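Local coordinates for protein glutamate--tRNA ligase (Elizabethkingia anophelis, PDB 6B1Z) that probably attaches glutamate to its cognate tRNA in an ATP-dependent reaction, as a class I aminoacyl-tRNA synthetase, at residues 27-32 and 306-311; 109-114 and 172-177; 51-56 and 208-213; 408-413 and 483-488. All blocks are in the same frame, centred on the assembly; numbering follows the deposited sequence. Where two conformers were deposited one is given.

Interaction 1 of 4, residues 27-32 and 306-311; sequences GGVRTA and AFINMV
F307 meets V29 where two helices pass nearly perpendicular to each other, their axes 10.2 Å apart at an angle of 87°. Its side chain and that of V29 reach toward each other tip to tip, with CE2 of the F307 ring 3.9 Å from V29 CG1. One face of the same ring carries V311 CG2 near its rim, while W72 and Y297 meet the ring from other parts of the chain. At I308, CD1 ends 3.9 Å from V29 CG1, so a single methyl of the valine is gripped by both the phenylalanine and the isoleucine. The position of CG1 anti to the V29 backbone N (chi1 174°) is what brings this methyl to both of them. V311, one turn after F307, turns its CG1 to R30 and sits 3.6 Å from both CA and CB of that residue, touching the foot of the arginine and the helix backbone itself. The far end of R30 leads away, and its guanidinium donates to S257 O and L314 O. G27 and G28 belong to the HIGH-type signature of class I synthetases, here HLGG, at the start of helix 26-41. Across the contact the chemistry is thus wholly apolar: branched and aromatic carbons pack helix 304-312 against this signature helix, while the one charged side chain lends its aliphatic base and finds its polar partners beyond the interface.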
loop_
_atom_site.group_PDB
_atom_site.type_symbol
_atom_site.label_atom_id
_atom_site.label_comp_id
_atom_site.label_asym_id
_atom_site.label_seq_id
_atom_site.Cartn_x
_atom_site.Cartn_y
_atom_site.Cartn_z
ATOM N N GLY A 27 2.286 1.380 -4.512
ATOM C CA GLY A 27 3.588 1.206 -5.136
ATOM C C GLY A 27 4.737 1.381 -4.161
ATOM O O GLY A 27 5.732 0.655 -4.221
ATOM N N GLY A 28 4.620 2.347 -3.241
ATOM C CA GLY A 28 5.682 2.554 -2.272
ATOM C C GLY A 28 5.781 1.437 -1.250
ATOM O O GLY A 28 6.876 1.036 -0.862
ATOM N N VAL A 29 4.633 0.910 -0.812
ATOM C CA VAL A 29 4.633 -0.252 0.071
ATOM C C VAL A 29 5.325 -1.423 -0.601
ATOM O O VAL A 29 6.121 -2.134 0.028
ATOM C CB VAL A 29 3.191 -0.620 0.459
ATOM C CG1 VAL A 29 3.167 -1.937 1.263
ATOM C CG2 VAL A 29 2.557 0.522 1.250
ATOM N N ARG A 30 5.030 -1.642 -1.888
ATOM C CA ARG A 30 5.652 -2.759 -2.607
ATOM C C ARG A 30 7.156 -2.584 -2.717
ATOM O O ARG A 30 7.911 -3.551 -2.534
ATOM C CB ARG A 30 5.041 -2.942 -3.993
ATOM C CG ARG A 30 5.534 -4.245 -4.673
ATOM C CD ARG A 30 5.082 -4.402 -6.103
ATOM N NE ARG A 30 5.502 -3.268 -6.917
ATOM C CZ ARG A 30 5.126 -3.073 -8.173
ATOM N NH1 ARG A 30 4.361 -3.962 -8.807
ATOM N NH2 ARG A 30 5.534 -1.981 -8.797
ATOM N N THR A 31 7.613 -1.368 -3.025
ATOM C CA THR A 31 9.050 -1.125 -3.097
ATOM C C THR A 31 9.718 -1.408 -1.760
ATOM O O THR A 31 10.743 -2.106 -1.696
ATOM C CB THR A 31 9.313 0.307 -3.550
ATOM O OG1 THR A 31 8.881 0.439 -4.910
ATOM C CG2 THR A 31 10.822 0.611 -3.452
ATOM N N ALA A 32 9.143 -0.884 -0.670
ATOM C CA ALA A 32 9.683 -1.164 0.656
ATOM C C ALA A 32 9.711 -2.663 0.942
ATOM O O ALA A 32 10.699 -3.172 1.481
ATOM C CB ALA A 32 8.856 -0.437 1.728
ATOM N N ALA A 306 -2.367 -10.398 5.514
ATOM C CA ALA A 306 -3.062 -10.577 4.240
ATOM C C ALA A 306 -2.729 -9.449 3.281
ATOM O O ALA A 306 -2.510 -9.687 2.086
ATOM C CB ALA A 306 -4.568 -10.643 4.474
ATOM N N PHE A 307 -2.692 -8.222 3.798
ATOM C CA PHE A 307 -2.326 -7.062 2.994
ATOM C C PHE A 307 -0.956 -7.234 2.344
ATOM O O PHE A 307 -0.810 -7.032 1.130
ATOM C CB PHE A 307 -2.354 -5.817 3.876
ATOM C CG PHE A 307 -1.878 -4.565 3.173
ATOM C CD1 PHE A 307 -2.613 -4.026 2.130
ATOM C CD2 PHE A 307 -0.710 -3.935 3.583
ATOM C CE1 PHE A 307 -2.178 -2.866 1.483
ATOM C CE2 PHE A 307 -0.258 -2.778 2.955
ATOM C CZ PHE A 307 -0.997 -2.241 1.912
ATOM N N ILE A 308 0.064 -7.593 3.134
ATOM C CA ILE A 308 1.407 -7.641 2.562
ATOM C C ILE A 308 1.584 -8.869 1.663
ATOM O O ILE A 308 2.334 -8.814 0.679
ATOM C CB ILE A 308 2.461 -7.533 3.684
ATOM C CG1 ILE A 308 3.788 -7.039 3.090
ATOM C CG2 ILE A 308 2.588 -8.853 4.463
ATOM C CD1 ILE A 308 3.683 -5.639 2.463
ATOM N N ASN A 309 0.856 -9.962 1.929
ATOM C CA ASN A 309 0.837 -11.092 1.000
ATOM C C ASN A 309 0.284 -10.651 -0.360
ATOM O O ASN A 309 0.832 -11.006 -1.417
ATOM C CB ASN A 309 -0.001 -12.230 1.631
ATOM C CG ASN A 309 0.237 -13.619 1.004
ATOM O OD1 ASN A 309 -0.127 -14.633 1.606
ATOM N ND2 ASN A 309 0.781 -13.674 -0.213
ATOM N N MET A 310 -0.795 -9.868 -0.346
ATOM C CA MET A 310 -1.381 -9.372 -1.589
ATOM C C MET A 310 -0.398 -8.470 -2.337
ATOM O O MET A 310 -0.196 -8.613 -3.554
ATOM C CB MET A 310 -2.680 -8.628 -1.263
ATOM C CG MET A 310 -3.380 -7.989 -2.471
ATOM S SD MET A 310 -2.732 -6.357 -2.920
ATOM C CE MET A 310 -3.288 -5.371 -1.549
ATOM N N VAL A 311 0.241 -7.550 -1.613
ATOM C CA VAL A 311 1.152 -6.608 -2.264
ATOM C C VAL A 311 2.333 -7.338 -2.885
ATOM O O VAL A 311 2.758 -7.022 -4.005
ATOM C CB VAL A 311 1.606 -5.535 -1.254
ATOM C CG1 VAL A 311 2.709 -4.652 -1.877
ATOM C CG2 VAL A 311 0.417 -4.648 -0.852
#

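Interaction 2 of 4, residues 109-114 and 172-177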
loop_
_atom_site.group_PDB
_atom_site.type_symbol
_atom_site.label_atom_id
_atom_site.label_comp_id
_atom_site.label_asym_id
_atom_site.label_seq_id
_atom_site.Cartn_x
_atom_site.Cartn_y
_atom_site.Cartn_z
ATOM N N THR A 109 35.195 18.855 -12.336
ATOM C CA THR A 109 35.053 18.026 -13.527
ATOM C C THR A 109 34.410 18.821 -14.661
ATOM O O THR A 109 33.885 19.918 -14.471
ATOM C CB THR A 109 34.199 16.780 -13.249
ATOM O OG1 THR A 109 32.807 17.127 -13.229
ATOM C CG2 THR A 109 34.552 16.131 -11.918
ATOM N N ASP A 110 34.424 18.226 -15.854
ATOM C CA ASP A 110 33.681 18.778 -16.975
ATOM C C ASP A 110 32.256 18.255 -17.043
ATOM O O ASP A 110 31.626 18.318 -18.106
ATOM C CB ASP A 110 34.405 18.489 -18.292
ATOM C CG ASP A 110 35.724 19.228 -18.402
ATOM O OD1 ASP A 110 36.776 18.559 -18.502
ATOM O OD2 ASP A 110 35.708 20.479 -18.365
ATOM N N TYR A 111 31.725 17.735 -15.939
ATOM C CA TYR A 111 30.368 17.232 -15.934
ATOM C C TYR A 111 29.380 18.170 -15.256
ATOM O O TYR A 111 28.202 17.812 -15.149
ATOM C CB TYR A 111 30.305 15.862 -15.248
ATOM C CG TYR A 111 30.853 14.719 -16.063
ATOM C CD1 TYR A 111 32.122 14.223 -15.824
ATOM C CD2 TYR A 111 30.080 14.122 -17.062
ATOM C CE1 TYR A 111 32.624 13.152 -16.558
ATOM C CE2 TYR A 111 30.571 13.060 -17.802
ATOM C CZ TYR A 111 31.842 12.577 -17.540
ATOM O OH TYR A 111 32.337 11.521 -18.269
ATOM N N ALA A 112 29.823 19.345 -14.808
ATOM C CA ALA A 112 28.940 20.286 -14.129
ATOM C C ALA A 112 29.273 21.716 -14.534
ATOM O O ALA A 112 30.425 22.047 -14.847
ATOM C CB ALA A 112 29.030 20.139 -12.597
ATOM N N TYR A 113 28.256 22.575 -14.500
ATOM C CA TYR A 113 28.445 23.981 -14.817
ATOM C C TYR A 113 27.428 24.813 -14.041
ATOM O O TYR A 113 26.471 24.284 -13.469
ATOM C CB TYR A 113 28.357 24.215 -16.335
ATOM C CG TYR A 113 27.015 23.990 -17.008
ATOM C CD1 TYR A 113 26.132 25.048 -17.189
ATOM C CD2 TYR A 113 26.646 22.740 -17.513
ATOM C CE1 TYR A 113 24.925 24.873 -17.836
ATOM C CE2 TYR A 113 25.414 22.558 -18.173
ATOM C CZ TYR A 113 24.572 23.639 -18.326
ATOM O OH TYR A 113 23.373 23.487 -18.963
ATOM N N LEU A 114 27.651 26.127 -14.022
ATOM C CA LEU A 114 26.801 27.060 -13.285
ATOM C C LEU A 114 25.778 27.688 -14.224
ATOM O O LEU A 114 26.104 28.049 -15.359
ATOM C CB LEU A 114 27.640 28.164 -12.638
ATOM C CG LEU A 114 28.937 27.752 -11.930
ATOM C CD1 LEU A 114 29.616 28.980 -11.334
ATOM C CD2 LEU A 114 28.671 26.700 -10.878
ATOM N N LYS A 172 26.345 18.586 -17.094
ATOM C CA LYS A 172 26.647 18.848 -18.510
ATOM C C LYS A 172 26.514 17.549 -19.306
ATOM O O LYS A 172 27.440 16.732 -19.354
ATOM C CB LYS A 172 28.036 19.454 -18.652
ATOM C CG LYS A 172 28.361 19.932 -20.068
ATOM C CD LYS A 172 29.770 20.514 -20.098
ATOM C CE LYS A 172 30.139 20.996 -21.485
ATOM N NZ LYS A 172 30.493 19.865 -22.374
ATOM N N MET A 173 25.368 17.363 -19.954
ATOM C CA MET A 173 25.141 16.129 -20.699
ATOM C C MET A 173 26.157 16.017 -21.827
ATOM O O MET A 173 26.315 16.970 -22.606
ATOM C CB MET A 173 23.740 16.077 -21.299
ATOM C CG MET A 173 22.769 15.258 -20.518
ATOM S SD MET A 173 23.237 13.516 -20.412
ATOM C CE MET A 173 22.286 13.169 -18.922
ATOM N N PRO A 174 26.861 14.887 -21.941
ATOM C CA PRO A 174 27.785 14.684 -23.062
ATOM C C PRO A 174 27.093 14.804 -24.412
ATOM O O PRO A 174 25.898 14.528 -24.548
ATOM C CB PRO A 174 28.299 13.250 -22.842
ATOM C CG PRO A 174 28.140 13.005 -21.369
ATOM C CD PRO A 174 26.925 13.802 -20.937
ATOM N N LEU A 175 27.873 15.221 -25.412
ATOM C CA LEU A 175 27.430 15.237 -26.806
ATOM C C LEU A 175 27.425 13.823 -27.395
ATOM O O LEU A 175 28.463 13.152 -27.429
ATOM C CB LEU A 175 28.338 16.158 -27.620
ATOM C CG LEU A 175 28.073 16.213 -29.139
ATOM C CD1 LEU A 175 26.650 16.671 -29.415
ATOM C CD2 LEU A 175 29.075 17.103 -29.849
ATOM N N ASP A 176 26.253 13.379 -27.874
ATOM C CA ASP A 176 26.134 12.203 -28.740
ATOM C C ASP A 176 26.919 11.001 -28.206
ATOM O O ASP A 176 27.777 10.421 -28.872
ATOM C CB ASP A 176 26.583 12.574 -30.160
ATOM C CG ASP A 176 26.283 11.489 -31.186
ATOM O OD1 ASP A 176 25.482 10.583 -30.898
ATOM O OD2 ASP A 176 26.874 11.528 -32.299
ATOM N N ARG A 177 26.601 10.625 -26.968
ATOM C CA ARG A 177 27.248 9.499 -26.322
ATOM C C ARG A 177 26.206 8.424 -26.054
ATOM O O ARG A 177 25.106 8.732 -25.580
ATOM C CB ARG A 177 27.931 9.958 -25.028
ATOM C CG ARG A 177 28.691 8.843 -24.335
ATOM C CD ARG A 177 29.449 9.361 -23.105
ATOM N NE ARG A 177 29.844 8.227 -22.284
ATOM C CZ ARG A 177 30.363 8.349 -21.063
ATOM N NH1 ARG A 177 30.607 9.558 -20.570
ATOM N NH2 ARG A 177 30.660 7.264 -20.356
HETATM O O HOH W 1 30.136 16.586 -20.308
HETATM O O HOH W 2 33.073 18.601 -21.232
HETATM O O HOH W 3 31.593 12.030 -21.584
#
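Y113 starts its ring from a CG set between the backbone N and the carbonyl carbon (chi1 67°), which directs it to K172. The two side chains cross at about a right angle, the lysine presenting CB to the edge of the tyrosine ring, 3.7 Å from Y113 CD2, while the Y113 hydroxyl bonds to D198. Next to this pair K172 N donates to Y111 O over 2.8 Å. The bond is nearly straight at the hydrogen (169°), but the donor stands well above the carbonyl plane, 60° out of it. In register it follows on from the Y113-R170 pairing of the antiparallel strands 112-115 and 168-171, carrying the backbone link beyond the strand ends. With its CG anti to the backbone N, the lysine chain runs alongside D110 O, which lies 3.5 Å from K172 CD. A water donates to D110 O and K172 O, and a second accepts from K172 NZ at 3.1 Å. Farther along, the Y111 ring has P174 CG 4.3 Å from its CE2, and its hydroxyl lies in the plane of the R177 guanidinium, at the edge, 3.5 Å from NH1. A third water accepts from R177 NH1 at 2.8 Å, whereas E244 forms a salt bridge with NH2 and a weak bond with the Y111 hydroxyl. One direct backbone bond joins the segments; carbon packing, bridging water and E244 complete this surface contact, and the glutamate's negative charge probably helps to keep the arginine beside the phenol.

Interaction 3 of 4, residues 51-56 and 208-213; sequences EDTDTQ and PTYHFA
E51 approaches Y210 through its backbone and CB: E51 CB is 4.3 Å from Y210 CE1, and E51 O receives a hydrogen bond from a water that also contacts the phenol oxygen. Its carboxylate is engaged by R49 in a salt bridge, with a formic acid molecule, probably from the crystallisation liquor, close by. T53 follows, its side chain sliding past that of Y210 in the opposite direction. A chi1 of 55° sets T53 OG1 between the backbone N and the carbonyl carbon, 3.7 Å from Y210 CE1. A second water joins this hydroxyl to P208 O, lying 2.7 Å from T53 OG1 and donating to the carbonyl. D54 is the centre of an inverse gamma turn and brings its CB to 3.5 Å from Y210 OH. Its backbone N donates over 2.8 Å to the first water, which therefore touches E51 O, D54 N and, near the plane of the ring, the tyrosine hydroxyl. Y210 was deposited in two conformers; the distances here are those of one. The first segment carries the EDTD sequence that follows a core strand in glutamyl-tRNA synthetases, and the tyrosine, just after the N-cap residue T209, opens a helix of the same catalytic domain; their water-bridged meeting is consistent with the wall of the substrate cleft of this class I, Rossmann-type fold.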
loop_
_atom_site.group_PDB
_atom_site.type_symbol
_atom_site.label_atom_id
_atom_site.label_comp_id
_atom_site.label_asym_id
_atom_site.label_seq_id
_atom_site.Cartn_x
_atom_site.Cartn_y
_atom_site.Cartn_z
ATOM N N GLU A 51 13.859 11.536 2.438
ATOM C CA GLU A 51 14.226 12.421 1.343
ATOM C C GLU A 51 13.528 13.763 1.529
ATOM O O GLU A 51 12.562 14.095 0.840
ATOM C CB GLU A 51 13.847 11.775 0.022
ATOM C CG GLU A 51 14.305 10.351 -0.064
ATOM C CD GLU A 51 15.711 10.256 -0.578
ATOM O OE1 GLU A 51 15.912 10.716 -1.724
ATOM O OE2 GLU A 51 16.600 9.768 0.164
ATOM N N ASP A 52 14.027 14.529 2.497
ATOM C CA ASP A 52 13.362 15.757 2.911
ATOM C C ASP A 52 14.125 17.015 2.506
ATOM O O ASP A 52 14.073 18.021 3.216
ATOM C CB ASP A 52 13.110 15.755 4.425
ATOM C CG ASP A 52 14.396 15.705 5.246
ATOM O OD1 ASP A 52 15.438 15.275 4.708
ATOM O OD2 ASP A 52 14.353 16.094 6.437
ATOM N N THR A 53 14.811 17.005 1.354
ATOM C CA THR A 53 15.459 18.240 0.909
ATOM C C THR A 53 14.515 19.196 0.190
ATOM O O THR A 53 14.847 20.380 0.058
ATOM C CB THR A 53 16.648 17.960 -0.014
ATOM O OG1 THR A 53 16.230 17.156 -1.122
ATOM C CG2 THR A 53 17.767 17.262 0.748
ATOM N N ASP A 54 13.363 18.726 -0.290
ATOM C CA ASP A 54 12.407 19.620 -0.952
ATOM C C ASP A 54 11.465 20.165 0.120
ATOM O O ASP A 54 10.336 19.703 0.305
ATOM C CB ASP A 54 11.662 18.897 -2.068
ATOM C CG ASP A 54 10.959 19.858 -3.015
ATOM O OD1 ASP A 54 11.036 21.083 -2.785
ATOM O OD2 ASP A 54 10.332 19.385 -3.984
ATOM N N THR A 55 11.962 21.180 0.828
ATOM C CA THR A 55 11.300 21.689 2.025
ATOM C C THR A 55 9.882 22.180 1.746
ATOM O O THR A 55 9.019 22.104 2.627
ATOM C CB THR A 55 12.138 22.814 2.634
ATOM O OG1 THR A 55 13.522 22.442 2.614
ATOM C CG2 THR A 55 11.714 23.087 4.069
ATOM N N GLN A 56 9.614 22.680 0.541
ATOM C CA GLN A 56 8.302 23.256 0.278
ATOM C C GLN A 56 7.243 22.210 -0.055
ATOM O O GLN A 56 6.064 22.565 -0.167
ATOM C CB GLN A 56 8.389 24.292 -0.849
ATOM C CG GLN A 56 8.673 23.732 -2.231
ATOM C CD GLN A 56 8.866 24.829 -3.263
ATOM O OE1 GLN A 56 9.665 25.748 -3.066
ATOM N NE2 GLN A 56 8.126 24.748 -4.363
ATOM N N PRO A 208 21.307 19.907 -2.672
ATOM C CA PRO A 208 21.168 19.110 -3.890
ATOM C C PRO A 208 19.713 18.826 -4.222
ATOM O O PRO A 208 18.827 18.840 -3.365
ATOM C CB PRO A 208 21.912 17.816 -3.553
ATOM C CG PRO A 208 21.716 17.684 -2.051
ATOM C CD PRO A 208 21.807 19.108 -1.538
ATOM N N THR A 209 19.475 18.557 -5.504
ATOM C CA THR A 209 18.251 17.904 -5.917
ATOM C C THR A 209 18.333 16.418 -5.589
ATOM O O THR A 209 19.407 15.891 -5.275
ATOM C CB THR A 209 18.024 18.086 -7.417
ATOM O OG1 THR A 209 19.080 17.421 -8.121
ATOM C CG2 THR A 209 17.995 19.583 -7.770
ATOM N N TYR A 210 17.186 15.727 -5.691
ATOM C CA TYR A 210 17.137 14.296 -5.388
ATOM C C TYR A 210 18.165 13.517 -6.197
ATOM O O TYR A 210 18.769 12.562 -5.700
ATOM C CB TYR A 210 15.750 13.711 -5.678
ATOM C CG TYR A 210 14.600 14.195 -4.824
ATOM C CD1 TYR A 210 14.789 14.625 -3.515
ATOM C CD2 TYR A 210 13.308 14.195 -5.332
ATOM C CE1 TYR A 210 13.711 15.051 -2.741
ATOM C CE2 TYR A 210 12.241 14.618 -4.576
ATOM C CZ TYR A 210 12.445 15.044 -3.286
ATOM O OH TYR A 210 11.365 15.463 -2.548
ATOM N N HIS A 211 18.360 13.904 -7.468
ATOM C CA HIS A 211 19.274 13.157 -8.326
ATOM C C HIS A 211 20.674 13.097 -7.726
ATOM O O HIS A 211 21.287 12.026 -7.649
ATOM C CB HIS A 211 19.334 13.803 -9.706
ATOM C CG HIS A 211 18.046 13.743 -10.463
ATOM N ND1 HIS A 211 17.486 12.562 -10.895
ATOM C CD2 HIS A 211 17.220 14.732 -10.884
ATOM C CE1 HIS A 211 16.362 12.824 -11.540
ATOM N NE2 HIS A 211 16.184 14.133 -11.559
ATOM N N PHE A 212 21.200 14.254 -7.319
ATOM C CA PHE A 212 22.566 14.338 -6.804
ATOM C C PHE A 212 22.641 13.836 -5.362
ATOM O O PHE A 212 23.562 13.089 -5.017
ATOM C CB PHE A 212 23.040 15.785 -6.917
ATOM C CG PHE A 212 24.542 15.993 -6.778
ATOM C CD1 PHE A 212 25.463 15.049 -7.222
ATOM C CD2 PHE A 212 25.015 17.174 -6.224
ATOM C CE1 PHE A 212 26.845 15.287 -7.105
ATOM C CE2 PHE A 212 26.391 17.423 -6.097
ATOM C CZ PHE A 212 27.302 16.480 -6.541
ATOM N N ALA A 213 21.675 14.232 -4.525
ATOM C CA ALA A 213 21.646 13.754 -3.141
ATOM C C ALA A 213 21.607 12.231 -3.080
ATOM O O ALA A 213 22.289 11.621 -2.241
ATOM C CB ALA A 213 20.446 14.341 -2.396
HETATM O O HOH W 4 11.967 16.315 -0.276
HETATM O O HOH W 5 16.102 18.981 -3.073
#

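Interaction 4 of 4, residues 408-413 and 483-488; sequences GKFFFH and KGPDVP
F410 and F411 lie in a short run of helical backbone angles, F410 meeting G484 and P485 and F411 meeting P485, while the positive phi of G484 (97°) lets the chain pass close to the F410 ring before P485 leads toward helix 487-507. Both segments belong to the anticodon-binding domain, which is built of helices in this half of the protein. With F410 CG between the backbone N and the carbonyl carbon (chi1 42°), the ring starts out toward the glycine and closes directly on its backbone, CZ lying 3.6 Å from G484 CA. Tip to tip with the proline, F410 CE2 comes to 3.5 Å from P485 CD, and K483 CE lies at the ring edge near its plane, while the lysine's amino group pairs with E481. Behind the contact, V479 and L490 pack on F410, and R475 holds the carbonyls of K483 and P485. F410 in turn sets its CE2 3.6 Å above one face of the F411 ring, toward the rim. Helix 384-394 lines F411 through I390, L393 and M394, and the ring's far atom, F411 CZ, meets P485 CG at 3.7 Å.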
loop_
_atom_site.group_PDB
_atom_site.type_symbol
_atom_site.label_atom_id
_atom_site.label_comp_id
_atom_site.label_asym_id
_atom_site.label_seq_id
_atom_site.Cartn_x
_atom_site.Cartn_y
_atom_site.Cartn_z
ATOM N N GLY A 408 -24.876 -10.629 10.617
ATOM C CA GLY A 408 -25.447 -11.456 11.667
ATOM C C GLY A 408 -26.283 -10.660 12.648
ATOM O O GLY A 408 -26.291 -10.950 13.855
ATOM N N LYS A 409 -27.019 -9.667 12.144
ATOM C CA LYS A 409 -27.753 -8.798 13.055
ATOM C C LYS A 409 -28.866 -9.541 13.779
ATOM O O LYS A 409 -29.248 -9.130 14.880
ATOM C CB LYS A 409 -28.303 -7.587 12.298
ATOM C CG LYS A 409 -27.217 -6.581 11.896
ATOM C CD LYS A 409 -27.805 -5.366 11.205
ATOM C CE LYS A 409 -26.709 -4.424 10.733
ATOM N NZ LYS A 409 -27.263 -3.240 10.022
ATOM N N PHE A 410 -29.351 -10.651 13.212
ATOM C CA PHE A 410 -30.376 -11.477 13.851
ATOM C C PHE A 410 -29.906 -12.129 15.143
ATOM O O PHE A 410 -30.744 -12.629 15.894
ATOM C CB PHE A 410 -30.850 -12.559 12.882
ATOM C CG PHE A 410 -29.727 -13.195 12.111
ATOM C CD1 PHE A 410 -29.445 -12.791 10.817
ATOM C CD2 PHE A 410 -28.929 -14.167 12.697
ATOM C CE1 PHE A 410 -28.385 -13.353 10.106
ATOM C CE2 PHE A 410 -27.869 -14.740 12.000
ATOM C CZ PHE A 410 -27.601 -14.331 10.703
ATOM N N PHE A 411 -28.601 -12.147 15.427
ATOM C CA PHE A 411 -28.166 -12.642 16.728
ATOM C C PHE A 411 -28.515 -11.671 17.840
ATOM O O PHE A 411 -28.604 -12.077 19.005
ATOM C CB PHE A 411 -26.652 -12.895 16.748
ATOM C CG PHE A 411 -26.219 -14.107 15.971
ATOM C CD1 PHE A 411 -26.599 -15.384 16.367
ATOM C CD2 PHE A 411 -25.392 -13.974 14.869
ATOM C CE1 PHE A 411 -26.175 -16.503 15.661
ATOM C CE2 PHE A 411 -24.974 -15.090 14.153
ATOM C CZ PHE A 411 -25.367 -16.354 14.552
ATOM N N PHE A 412 -28.716 -10.401 17.502
ATOM C CA PHE A 412 -28.855 -9.333 18.478
ATOM C C PHE A 412 -30.169 -8.572 18.379
ATOM O O PHE A 412 -30.527 -7.876 19.337
ATOM C CB PHE A 412 -27.688 -8.344 18.326
ATOM C CG PHE A 412 -26.356 -9.012 18.135
ATOM C CD1 PHE A 412 -25.668 -9.540 19.220
ATOM C CD2 PHE A 412 -25.798 -9.128 16.871
ATOM C CE1 PHE A 412 -24.445 -10.160 19.046
ATOM C CE2 PHE A 412 -24.576 -9.749 16.691
ATOM C CZ PHE A 412 -23.902 -10.264 17.779
ATOM N N HIS A 413 -30.894 -8.687 17.266
ATOM C CA HIS A 413 -32.114 -7.919 17.026
ATOM C C HIS A 413 -33.176 -8.826 16.426
ATOM O O HIS A 413 -32.889 -9.586 15.497
ATOM C CB HIS A 413 -31.853 -6.744 16.075
ATOM C CG HIS A 413 -30.656 -5.921 16.434
ATOM N ND1 HIS A 413 -30.633 -5.072 17.521
ATOM C CD2 HIS A 413 -29.443 -5.806 15.842
ATOM C CE1 HIS A 413 -29.458 -4.473 17.585
ATOM N NE2 HIS A 413 -28.715 -4.903 16.578
ATOM N N LYS A 483 -31.849 -16.589 5.443
ATOM C CA LYS A 483 -30.400 -16.494 5.506
ATOM C C LYS A 483 -29.950 -16.897 6.907
ATOM O O LYS A 483 -30.751 -17.337 7.739
ATOM C CB LYS A 483 -29.926 -15.088 5.125
ATOM C CG LYS A 483 -30.371 -14.009 6.079
ATOM C CD LYS A 483 -30.002 -12.615 5.587
ATOM C CE LYS A 483 -30.255 -11.568 6.673
ATOM N NZ LYS A 483 -30.298 -10.175 6.142
ATOM N N GLY A 484 -28.650 -16.771 7.150
ATOM C CA GLY A 484 -28.084 -17.071 8.443
ATOM C C GLY A 484 -27.495 -18.464 8.540
ATOM O O GLY A 484 -27.522 -19.257 7.591
ATOM N N PRO A 485 -26.948 -18.788 9.712
ATOM C CA PRO A 485 -26.379 -20.122 9.932
ATOM C C PRO A 485 -27.459 -21.164 10.175
ATOM O O PRO A 485 -28.652 -20.862 10.044
ATOM C CB PRO A 485 -25.510 -19.914 11.176
ATOM C CG PRO A 485 -26.290 -18.901 11.960
ATOM C CD PRO A 485 -26.939 -17.978 10.941
ATOM N N ASP A 486 -27.059 -22.384 10.533
ATOM C CA ASP A 486 -28.036 -23.432 10.791
ATOM C C ASP A 486 -29.002 -22.993 11.887
ATOM O O ASP A 486 -28.614 -22.342 12.861
ATOM C CB ASP A 486 -27.338 -24.738 11.186
ATOM C CG ASP A 486 -26.586 -25.379 10.028
ATOM O OD1 ASP A 486 -26.628 -24.848 8.891
ATOM O OD2 ASP A 486 -25.945 -26.423 10.259
ATOM N N VAL A 487 -30.276 -23.352 11.711
ATOM C CA VAL A 487 -31.320 -22.860 12.613
ATOM C C VAL A 487 -31.104 -23.287 14.060
ATOM O O VAL A 487 -31.264 -22.446 14.961
ATOM C CB VAL A 487 -32.707 -23.266 12.078
ATOM C CG1 VAL A 487 -33.760 -23.072 13.146
ATOM C CG2 VAL A 487 -33.057 -22.455 10.840
ATOM N N PRO A 488 -30.766 -24.548 14.369
ATOM C CA PRO A 488 -30.564 -24.897 15.786
ATOM C C PRO A 488 -29.416 -24.135 16.427
ATOM O O PRO A 488 -29.454 -23.880 17.640
ATOM C CB PRO A 488 -30.299 -26.409 15.745
ATOM C CG PRO A 488 -30.937 -26.869 14.478
ATOM C CD PRO A 488 -30.669 -25.744 13.508
#

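From the N terminus, the chain opens interaction 1 at 27-32, interaction 3 at 51-56 and interaction 2 at 109-114, then closes them in reverse order at 172-177, 208-213 and 306-311. Interaction 2 is thus nested in interaction 3, and both in interaction 1, without crossing. The innermost ties the ends of two strands at the surface, the next joins the loop after strand 45-48 to helix 210-220, and the outermost packs helix 304-312 on helix 26-41 near the chain's centre. Interaction 4 follows in series, closing a largely helical loop in the anticodon-binding domain; its centre lies about 74 Å from that of interaction 2, across the elongated molecule.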